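Local coordinates for putative acyl-[acyl-carrier-protein] desaturase DesA2 (Mycobacterium tuberculosis, PDB 1ZA0), which may act as a fatty acid desaturase in mycobacterial lipid biosynthesis, carrying a metal site inside a ferritin-like four-helix bundle, at residues G101-E106 with F157-G162; H108-A113 with A186-R191. One frame throughout, in Å; residues are numbered along the deposited sequence.

Interaction 1. Residues G101-E106 with F157-G162; sequences GRWTAE and FYERCG. With MN (manganese (II) ion), chain B.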
ATOM      1  N   GLY A 101       9.145 -13.210  -2.448  1.00 34.85           N
ATOM      2  CA  GLY A 101       8.647 -14.031  -1.357  1.00 35.21           C
ATOM      3  C   GLY A 101       8.573 -13.190  -0.086  1.00 34.46           C
ATOM      4  O   GLY A 101       7.542 -13.221   0.609  1.00 31.18           O
ATOM      5  N   ARG A 102       9.640 -12.441   0.187  1.00 32.56           N
ATOM      6  CA  ARG A 102       9.675 -11.510   1.308  1.00 32.47           C
ATOM      7  C   ARG A 102       8.612 -10.387   1.206  1.00 30.80           C
ATOM      8  O   ARG A 102       7.887 -10.137   2.174  1.00 31.87           O
ATOM      9  CB  ARG A 102      11.064 -10.936   1.537  1.00 32.50           C
ATOM     10  CG  ARG A 102      11.126  -9.911   2.713  1.00 32.47           C
ATOM     11  CD  ARG A 102      10.829 -10.493   4.057  1.00 29.38           C
ATOM     12  NE  ARG A 102      11.170  -9.531   5.078  1.00 32.40           N
ATOM     13  CZ  ARG A 102      12.223  -9.649   5.884  1.00 33.24           C
ATOM     14  NH1 ARG A 102      12.959 -10.732   5.816  1.00 36.35           N
ATOM     15  NH2 ARG A 102      12.522  -8.687   6.748  1.00 33.89           N
ATOM     16  N   TRP A 103       8.515  -9.757   0.057  1.00 30.42           N
ATOM     17  CA  TRP A 103       7.562  -8.684  -0.193  1.00 29.75           C
ATOM     18  C   TRP A 103       6.154  -9.227   0.007  1.00 30.46           C
ATOM     19  O   TRP A 103       5.355  -8.632   0.718  1.00 26.10           O
ATOM     20  CB  TRP A 103       7.723  -8.082  -1.600  1.00 28.99           C
ATOM     21  CG  TRP A 103       6.646  -7.076  -1.960  1.00 29.12           C
ATOM     22  CD1 TRP A 103       6.641  -5.794  -1.585  1.00 33.62           C
ATOM     23  CD2 TRP A 103       5.468  -7.263  -2.754  1.00 32.17           C
ATOM     24  NE1 TRP A 103       5.506  -5.166  -2.033  1.00 33.27           N
ATOM     25  CE2 TRP A 103       4.774  -6.055  -2.762  1.00 34.99           C
ATOM     26  CE3 TRP A 103       4.895  -8.358  -3.419  1.00 37.60           C
ATOM     27  CZ2 TRP A 103       3.556  -5.887  -3.413  1.00 39.95           C
ATOM     28  CZ3 TRP A 103       3.679  -8.205  -4.039  1.00 40.59           C
ATOM     29  CH2 TRP A 103       3.038  -6.965  -4.071  1.00 42.50           C
ATOM     30  N   THR A 104       5.862 -10.369  -0.635  1.00 28.03           N
ATOM     31  CA  THR A 104       4.569 -11.039  -0.451  1.00 29.03           C
ATOM     32  C   THR A 104       4.180 -11.293   1.022  1.00 28.36           C
ATOM     33  O   THR A 104       3.058 -11.062   1.410  1.00 29.34           O
ATOM     34  CB  THR A 104       4.561 -12.360  -1.259  1.00 29.54           C
ATOM     35  OG1 THR A 104       4.726 -11.988  -2.640  1.00 32.46           O
ATOM     36  CG2 THR A 104       3.178 -13.024  -1.241  1.00 34.10           C
ATOM     37  N   ALA A 105       5.087 -11.812   1.796  1.00 27.26           N
ATOM     38  CA  ALA A 105       4.836 -12.094   3.190  1.00 29.24           C
ATOM     39  C   ALA A 105       4.548 -10.817   3.978  1.00 29.47           C
ATOM     40  O   ALA A 105       3.776 -10.844   4.952  1.00 29.67           O
ATOM     41  CB  ALA A 105       6.079 -12.784   3.817  1.00 28.63           C
ATOM     42  N   GLU A 106       5.252  -9.708   3.642  1.00 28.03           N
ATOM     43  CA  GLU A 106       4.982  -8.415   4.302  1.00 27.48           C
ATOM     44  C   GLU A 106       3.588  -7.869   3.983  1.00 27.82           C
ATOM     45  O   GLU A 106       2.885  -7.446   4.900  1.00 27.78           O
ATOM     46  CB  GLU A 106       6.054  -7.398   4.018  1.00 25.91           C
ATOM     47  CG  GLU A 106       7.387  -7.790   4.626  1.00 26.67           C
ATOM     48  CD  GLU A 106       8.531  -6.745   4.375  1.00 31.56           C
ATOM     49  OE1 GLU A 106       8.307  -5.628   3.822  1.00 31.32           O
ATOM     50  OE2 GLU A 106       9.640  -7.039   4.834  1.00 27.24           O
ATOM     51  N   PHE A 157       5.351   3.266  -8.219  1.00 27.85           N
ATOM     52  CA  PHE A 157       4.345   4.266  -7.993  1.00 28.60           C
ATOM     53  C   PHE A 157       3.281   3.776  -6.988  1.00 28.99           C
ATOM     54  O   PHE A 157       2.764   4.540  -6.207  1.00 28.81           O
ATOM     55  CB  PHE A 157       3.647   4.603  -9.289  1.00 29.71           C
ATOM     56  CG  PHE A 157       4.338   5.617 -10.101  1.00 30.83           C
ATOM     57  CD1 PHE A 157       4.340   6.937  -9.711  1.00 29.89           C
ATOM     58  CD2 PHE A 157       4.950   5.261 -11.330  1.00 35.55           C
ATOM     59  CE1 PHE A 157       4.964   7.905 -10.471  1.00 29.64           C
ATOM     60  CE2 PHE A 157       5.592   6.258 -12.125  1.00 35.68           C
ATOM     61  CZ  PHE A 157       5.608   7.565 -11.679  1.00 33.69           C
ATOM     62  N   TYR A 158       2.890   2.519  -7.144  1.00 30.20           N
ATOM     63  CA  TYR A 158       1.821   1.931  -6.377  1.00 30.05           C
ATOM     64  C   TYR A 158       2.241   1.814  -4.890  1.00 29.59           C
ATOM     65  O   TYR A 158       1.472   2.182  -4.008  1.00 28.68           O
ATOM     66  CB  TYR A 158       1.435   0.551  -6.967  1.00 31.72           C
ATOM     67  CG  TYR A 158       0.332  -0.165  -6.186  1.00 39.30           C
ATOM     68  CD1 TYR A 158      -0.997   0.170  -6.402  1.00 47.80           C
ATOM     69  CD2 TYR A 158       0.622  -1.127  -5.232  1.00 42.20           C
ATOM     70  CE1 TYR A 158      -2.035  -0.457  -5.704  1.00 50.81           C
ATOM     71  CE2 TYR A 158      -0.422  -1.769  -4.519  1.00 51.66           C
ATOM     72  CZ  TYR A 158      -1.744  -1.404  -4.756  1.00 51.90           C
ATOM     73  OH  TYR A 158      -2.814  -2.001  -4.095  1.00 54.73           O
ATOM     74  N   GLU A 159       3.473   1.394  -4.629  1.00 27.31           N
ATOM     75  CA  GLU A 159       4.016   1.443  -3.298  1.00 27.07           C
ATOM     76  C   GLU A 159       4.149   2.846  -2.747  1.00 28.15           C
ATOM     77  O   GLU A 159       3.927   3.057  -1.568  1.00 26.86           O
ATOM     78  CB  GLU A 159       5.338   0.686  -3.181  1.00 25.06           C
ATOM     79  CG  GLU A 159       5.176  -0.790  -3.454  1.00 28.79           C
ATOM     80  CD  GLU A 159       4.505  -1.469  -2.235  1.00 34.53           C
ATOM     81  OE1 GLU A 159       4.117  -0.723  -1.264  1.00 38.86           O
ATOM     82  OE2 GLU A 159       4.418  -2.687  -2.187  1.00 32.10           O
ATOM     83  N   ARG A 160       4.452   3.826  -3.587  1.00 28.67           N
ATOM     84  CA  ARG A 160       4.510   5.182  -3.083  1.00 29.49           C
ATOM     85  C   ARG A 160       3.092   5.664  -2.693  1.00 28.87           C
ATOM     86  O   ARG A 160       2.945   6.308  -1.705  1.00 28.47           O
ATOM     87  CB  ARG A 160       5.103   6.134  -4.122  1.00 28.66           C
ATOM     88  CG  ARG A 160       5.317   7.575  -3.564  1.00 32.18           C
ATOM     89  CD  ARG A 160       6.140   8.462  -4.494  1.00 35.75           C
ATOM     90  NE  ARG A 160       6.616   9.676  -3.852  1.00 37.29           N
ATOM     91  CZ  ARG A 160       7.835   9.929  -3.406  1.00 36.82           C
ATOM     92  NH1 ARG A 160       8.804   9.040  -3.476  1.00 37.56           N
ATOM     93  NH2 ARG A 160       8.062  11.112  -2.855  1.00 38.56           N
ATOM     94  N   CYS A 161       2.092   5.339  -3.503  1.00 28.57           N
ATOM     95  CA  CYS A 161       0.693   5.579  -3.135  1.00 29.98           C
ATOM     96  C   CYS A 161       0.367   4.964  -1.762  1.00 29.29           C
ATOM     97  O   CYS A 161      -0.209   5.649  -0.919  1.00 29.37           O
ATOM     98  CB  CYS A 161      -0.290   5.022  -4.162  1.00 30.31           C
ATOM     99  SG  CYS A 161      -0.156   5.792  -5.773  1.00 32.83           S
ATOM    100  N   GLY A 162       0.719   3.694  -1.570  1.00 28.88           N
ATOM    101  CA  GLY A 162       0.608   3.005  -0.282  1.00 28.05           C
ATOM    102  C   GLY A 162       1.250   3.765   0.851  1.00 28.62           C
ATOM    103  O   GLY A 162       0.668   3.870   1.938  1.00 28.46           O
TER
HETATM  104 MN    MN B 888       3.621  -2.519   0.042  1.00 29.89          MN
HETATM  105  O   HOH W   1       1.728  -2.130  -0.941  1.00 28.28           O
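W103 and E159 meet across the metal-centred four-helix bundle of this type 2 desaturase. W103 lies on helix 95-121 and E159 on helix 148-172. The two backbones stay well apart: the nearest CA atoms, those of W103 and E159, are 11.2 Å from each other. The side chains cross the gap between them.

The direct contact is one hydrogen bond. W103 NE1 donates to E159 OE2 over 2.7 Å, with an N-H...O angle of 154°. The oxygen lies almost in the indole plane, and the donor comes nearly along its C-O axis. The carboxylate stands almost at right angles to the ring, 87° from its plane. W103 has CG anti to its own nitrogen (chi1 173°), which carries the indole across toward E159.

Metal bonding involves the same carboxylate. E159 chelates the manganese ion through OE1 at 2.3 Å and OE2 at 2.4 Å. OE2 also accepts the indole N-H; together with the two-oxygen chelation this should hold the carboxylate in one orientation. E107, E189, H192 and a water complete the coordination. The water oxygen lies 2.2 Å from the manganese. By similarity, E159 belongs to the second iron site. H192 and F196 also meet the W103 ring, edge-to-face.

A salt bridge lies along helix 95-121. R102 NE donates to E106 OE2 at 2.9 Å. The oxygen lies nearly in the guanidinium plane; NE meets it from the anti side, tilted somewhat out of the carboxylate plane. E106 is a second-shell residue: its OE1 hydrogen bonds NE2 of the metal ligand H192.

Interaction 2. Residues H108-A113 with A186-R191; sequences HLHAIA and ARDEVR. With MN (manganese (II) ion), chain B; EDO (1,2-ethanediol), chain C.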
ATOM      1  N   HIS A 108       1.041  -9.664   3.106  1.00 27.93           N
ATOM      2  CA  HIS A 108       0.117 -10.558   3.755  1.00 29.53           C
ATOM      3  C   HIS A 108      -0.052 -10.197   5.231  1.00 27.93           C
ATOM      4  O   HIS A 108      -1.126 -10.262   5.763  1.00 26.44           O
ATOM      5  CB  HIS A 108       0.633 -11.980   3.728  1.00 30.13           C
ATOM      6  CG  HIS A 108      -0.389 -12.967   4.174  1.00 35.33           C
ATOM      7  ND1 HIS A 108      -0.087 -14.285   4.415  1.00 41.19           N
ATOM      8  CD2 HIS A 108      -1.719 -12.834   4.422  1.00 39.74           C
ATOM      9  CE1 HIS A 108      -1.192 -14.935   4.749  1.00 41.16           C
ATOM     10  NE2 HIS A 108      -2.196 -14.077   4.765  1.00 39.50           N
ATOM     11  N   LEU A 109       1.066  -9.954   5.887  1.00 27.79           N
ATOM     12  CA  LEU A 109       1.135  -9.540   7.268  1.00 27.37           C
ATOM     13  C   LEU A 109       0.255  -8.313   7.562  1.00 26.83           C
ATOM     14  O   LEU A 109      -0.482  -8.316   8.553  1.00 24.99           O
ATOM     15  CB  LEU A 109       2.581  -9.316   7.709  1.00 29.02           C
ATOM     16  CG  LEU A 109       2.673  -9.017   9.238  1.00 33.36           C
ATOM     17  CD1 LEU A 109       2.727 -10.319  10.059  1.00 38.10           C
ATOM     18  CD2 LEU A 109       3.851  -8.169   9.526  1.00 36.50           C
ATOM     19  N   HIS A 110       0.275  -7.339   6.664  1.00 25.67           N
ATOM     20  CA  HIS A 110      -0.517  -6.147   6.747  1.00 24.72           C
ATOM     21  C   HIS A 110      -1.995  -6.503   6.723  1.00 25.03           C
ATOM     22  O   HIS A 110      -2.751  -6.013   7.572  1.00 24.82           O
ATOM     23  CB  HIS A 110      -0.228  -5.181   5.515  1.00 24.03           C
ATOM     24  CG  HIS A 110       1.195  -4.719   5.452  1.00 24.27           C
ATOM     25  ND1 HIS A 110       1.757  -4.142   4.317  1.00 24.60           N
ATOM     26  CD2 HIS A 110       2.156  -4.687   6.418  1.00 24.07           C
ATOM     27  CE1 HIS A 110       3.008  -3.805   4.604  1.00 22.24           C
ATOM     28  NE2 HIS A 110       3.272  -4.121   5.869  1.00 24.03           N
ATOM     29  N   ALA A 111      -2.387  -7.367   5.771  1.00 24.79           N
ATOM     30  CA  ALA A 111      -3.781  -7.812   5.637  1.00 25.71           C
ATOM     31  C   ALA A 111      -4.240  -8.555   6.942  1.00 25.77           C
ATOM     32  O   ALA A 111      -5.341  -8.320   7.443  1.00 25.38           O
ATOM     33  CB  ALA A 111      -3.942  -8.706   4.401  1.00 25.98           C
ATOM     34  N   ILE A 112      -3.389  -9.384   7.533  1.00 26.82           N
ATOM     35  CA  ILE A 112      -3.798 -10.110   8.730  1.00 26.91           C
ATOM     36  C   ILE A 112      -4.021  -9.129   9.870  1.00 27.70           C
ATOM     37  O   ILE A 112      -5.015  -9.238  10.613  1.00 25.14           O
ATOM     38  CB  ILE A 112      -2.728 -11.130   9.159  1.00 27.15           C
ATOM     39  CG1 ILE A 112      -2.572 -12.263   8.100  1.00 29.77           C
ATOM     40  CG2 ILE A 112      -3.088 -11.726  10.486  1.00 29.12           C
ATOM     41  CD1 ILE A 112      -1.129 -12.973   8.266  1.00 30.98           C
ATOM     42  N   ALA A 113      -3.057  -8.214  10.060  1.00 26.24           N
ATOM     43  CA  ALA A 113      -3.128  -7.246  11.160  1.00 26.97           C
ATOM     44  C   ALA A 113      -4.440  -6.415  11.024  1.00 26.01           C
ATOM     45  O   ALA A 113      -5.196  -6.278  11.974  1.00 27.98           O
ATOM     46  CB  ALA A 113      -1.972  -6.306  11.140  1.00 25.34           C
ATOM     47  N   ALA A 186       2.942   1.724   7.197  1.00 27.97           N
ATOM     48  CA  ALA A 186       3.495   2.856   6.438  1.00 27.63           C
ATOM     49  C   ALA A 186       5.012   2.711   6.258  1.00 27.23           C
ATOM     50  O   ALA A 186       5.510   2.987   5.154  1.00 26.55           O
ATOM     51  CB  ALA A 186       3.206   4.139   7.093  1.00 28.13           C
ATOM     52  N   ARG A 187       5.707   2.339   7.321  1.00 27.32           N
ATOM     53  CA  ARG A 187       7.156   2.126   7.297  1.00 28.20           C
ATOM     54  C   ARG A 187       7.598   0.984   6.372  1.00 28.85           C
ATOM     55  O   ARG A 187       8.656   1.071   5.697  1.00 28.72           O
ATOM     56  CB  ARG A 187       7.689   1.901   8.687  1.00 29.18           C
ATOM     57  CG  ARG A 187       7.593   3.107   9.561  1.00 30.48           C
ATOM     58  CD  ARG A 187       8.041   2.886  11.003  1.00 37.44           C
ATOM     59  NE  ARG A 187       7.526   3.972  11.858  1.00 41.36           N
ATOM     60  CZ  ARG A 187       8.028   5.206  11.894  1.00 46.16           C
ATOM     61  NH1 ARG A 187       9.149   5.521  11.197  1.00 44.48           N
ATOM     62  NH2 ARG A 187       7.453   6.118  12.672  1.00 45.41           N
ATOM     63  N   ASP A 188       6.798  -0.067   6.305  1.00 27.56           N
ATOM     64  CA  ASP A 188       7.019  -1.136   5.346  1.00 26.35           C
ATOM     65  C   ASP A 188       6.802  -0.618   3.948  1.00 27.32           C
ATOM     66  O   ASP A 188       7.607  -0.917   3.078  1.00 27.22           O
ATOM     67  CB  ASP A 188       6.114  -2.353   5.590  1.00 26.80           C
ATOM     68  CG  ASP A 188       6.512  -3.165   6.786  1.00 26.71           C
ATOM     69  OD1 ASP A 188       7.679  -3.129   7.289  1.00 28.11           O
ATOM     70  OD2 ASP A 188       5.677  -3.940   7.313  1.00 26.03           O
ATOM     71  N   GLU A 189       5.768   0.191   3.709  1.00 25.73           N
ATOM     72  CA  GLU A 189       5.503   0.679   2.398  1.00 26.96           C
ATOM     73  C   GLU A 189       6.643   1.605   1.865  1.00 27.23           C
ATOM     74  O   GLU A 189       6.937   1.570   0.662  1.00 25.84           O
ATOM     75  CB  GLU A 189       4.175   1.451   2.307  1.00 27.11           C
ATOM     76  CG  GLU A 189       2.949   0.703   2.814  1.00 30.93           C
ATOM     77  CD  GLU A 189       2.498  -0.435   1.917  1.00 34.05           C
ATOM     78  OE1 GLU A 189       1.311  -0.372   1.433  1.00 40.24           O
ATOM     79  OE2 GLU A 189       3.269  -1.414   1.754  1.00 31.47           O
ATOM     80  N   VAL A 190       7.258   2.386   2.756  1.00 27.73           N
ATOM     81  CA  VAL A 190       8.423   3.193   2.399  1.00 28.67           C
ATOM     82  C   VAL A 190       9.572   2.296   1.877  1.00 27.15           C
ATOM     83  O   VAL A 190      10.243   2.600   0.861  1.00 26.73           O
ATOM     84  CB  VAL A 190       8.833   4.111   3.567  1.00 28.33           C
ATOM     85  CG1 VAL A 190      10.257   4.710   3.372  1.00 30.17           C
ATOM     86  CG2 VAL A 190       7.762   5.221   3.789  1.00 28.40           C
ATOM     87  N   ARG A 191       9.774   1.226   2.596  1.00 27.35           N
ATOM     88  CA  ARG A 191      10.755   0.217   2.255  1.00 27.58           C
ATOM     89  C   ARG A 191      10.458  -0.508   0.952  1.00 27.92           C
ATOM     90  O   ARG A 191      11.378  -0.754   0.146  1.00 28.11           O
ATOM     91  CB  ARG A 191      10.946  -0.738   3.422  1.00 28.45           C
ATOM     92  CG  ARG A 191      11.645  -0.103   4.562  1.00 28.75           C
ATOM     93  CD  ARG A 191      11.523  -0.887   5.872  1.00 28.05           C
ATOM     94  NE  ARG A 191      11.969  -2.280   5.831  1.00 25.82           N
ATOM     95  CZ  ARG A 191      13.246  -2.672   5.977  1.00 30.12           C
ATOM     96  NH1 ARG A 191      14.222  -1.785   6.038  1.00 32.27           N
ATOM     97  NH2 ARG A 191      13.568  -3.959   5.993  1.00 31.70           N
TER
HETATM   98 MN    MN B 888       3.621  -2.519   0.042  1.00 29.89          MN
HETATM   99  C1  EDO C 980       7.111  -6.991   8.809  1.00 32.50           C
HETATM  100  O1  EDO C 980       7.547  -7.496  10.037  1.00 32.55           O
HETATM  101  C2  EDO C 980       8.204  -6.160   8.170  1.00 32.72           C
HETATM  102  O2  EDO C 980       8.605  -5.069   8.975  1.00 30.17           O
HETATM  103  O   HOH W   1       1.728  -2.130  -0.941  1.00 28.28           O
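Inside the four-helix bundle, a histidine-carboxylate hydrogen bond from H110 to D188 joins helix 95-121 to helix 176-206, close to the metal site. H110 has the most surface buried here, followed by D188 and then E189.

H110 NE2 donates to D188 OD2 at 2.8 Å, and the N-H...O angle of 171° is nearly straight. OD2 accepts the N-H through its anti lone pair. Ring and carboxylate are close to coplanar, 20° apart. D188 CB also lies at the ring edge, 3.4 Å from H110 NE2. The other ring nitrogen, ND1, is hydrogen bonded to K76 of helix 63-77. By similarity H110 is a ligand of the first iron site. In this manganese-bound structure it does not bind the metal.

D188 has further polar partners. W32 donates through its indole NE1 to OD2, so two N-H groups grip this oxygen. D188 OD1 accepts from O2 of a 1,2-ethanediol molecule at 2.7 Å. The diol probably comes from the crystallisation liquor. L109 CD2 packs against C1 of the diol at 3.5 Å.

E189 reaches the metal from the same helix as D188. Its chain bends at chi2 (-72°), which brings the carboxylate to the manganese. E189 OE2 binds manganese at 2.1 Å and lies near the edge of the H110 ring, 3.7 Å from H110 CE1. By similarity this glutamate serves both iron sites. E189 OE1 is not a metal ligand here, as it lies 3.4 Å from the manganese. It forms a salt bridge with K76 and accepts a hydrogen bond of 3.0 Å from the metal-bound water.

Interactions 1 and 2 sit side by side in the bundle, their centres about 8 Å apart. Both use helix 95-121: residues 101-106 face helix 148-172, and residues 108-113 face helix 176-206. Those two helices follow each other in the chain. The segments come in the order 101-106, 108-113, 157-162, 186-191, so the two contacts cross along the sequence. Both reach the same manganese ion and the same bound water. They touch where E159 OE1 and E189 OE2 lie 3.2 Å apart, two carboxylate oxygens brought together by the metal. With E107 of helix 95-121 as a further ligand, the site joins three helices around one ion.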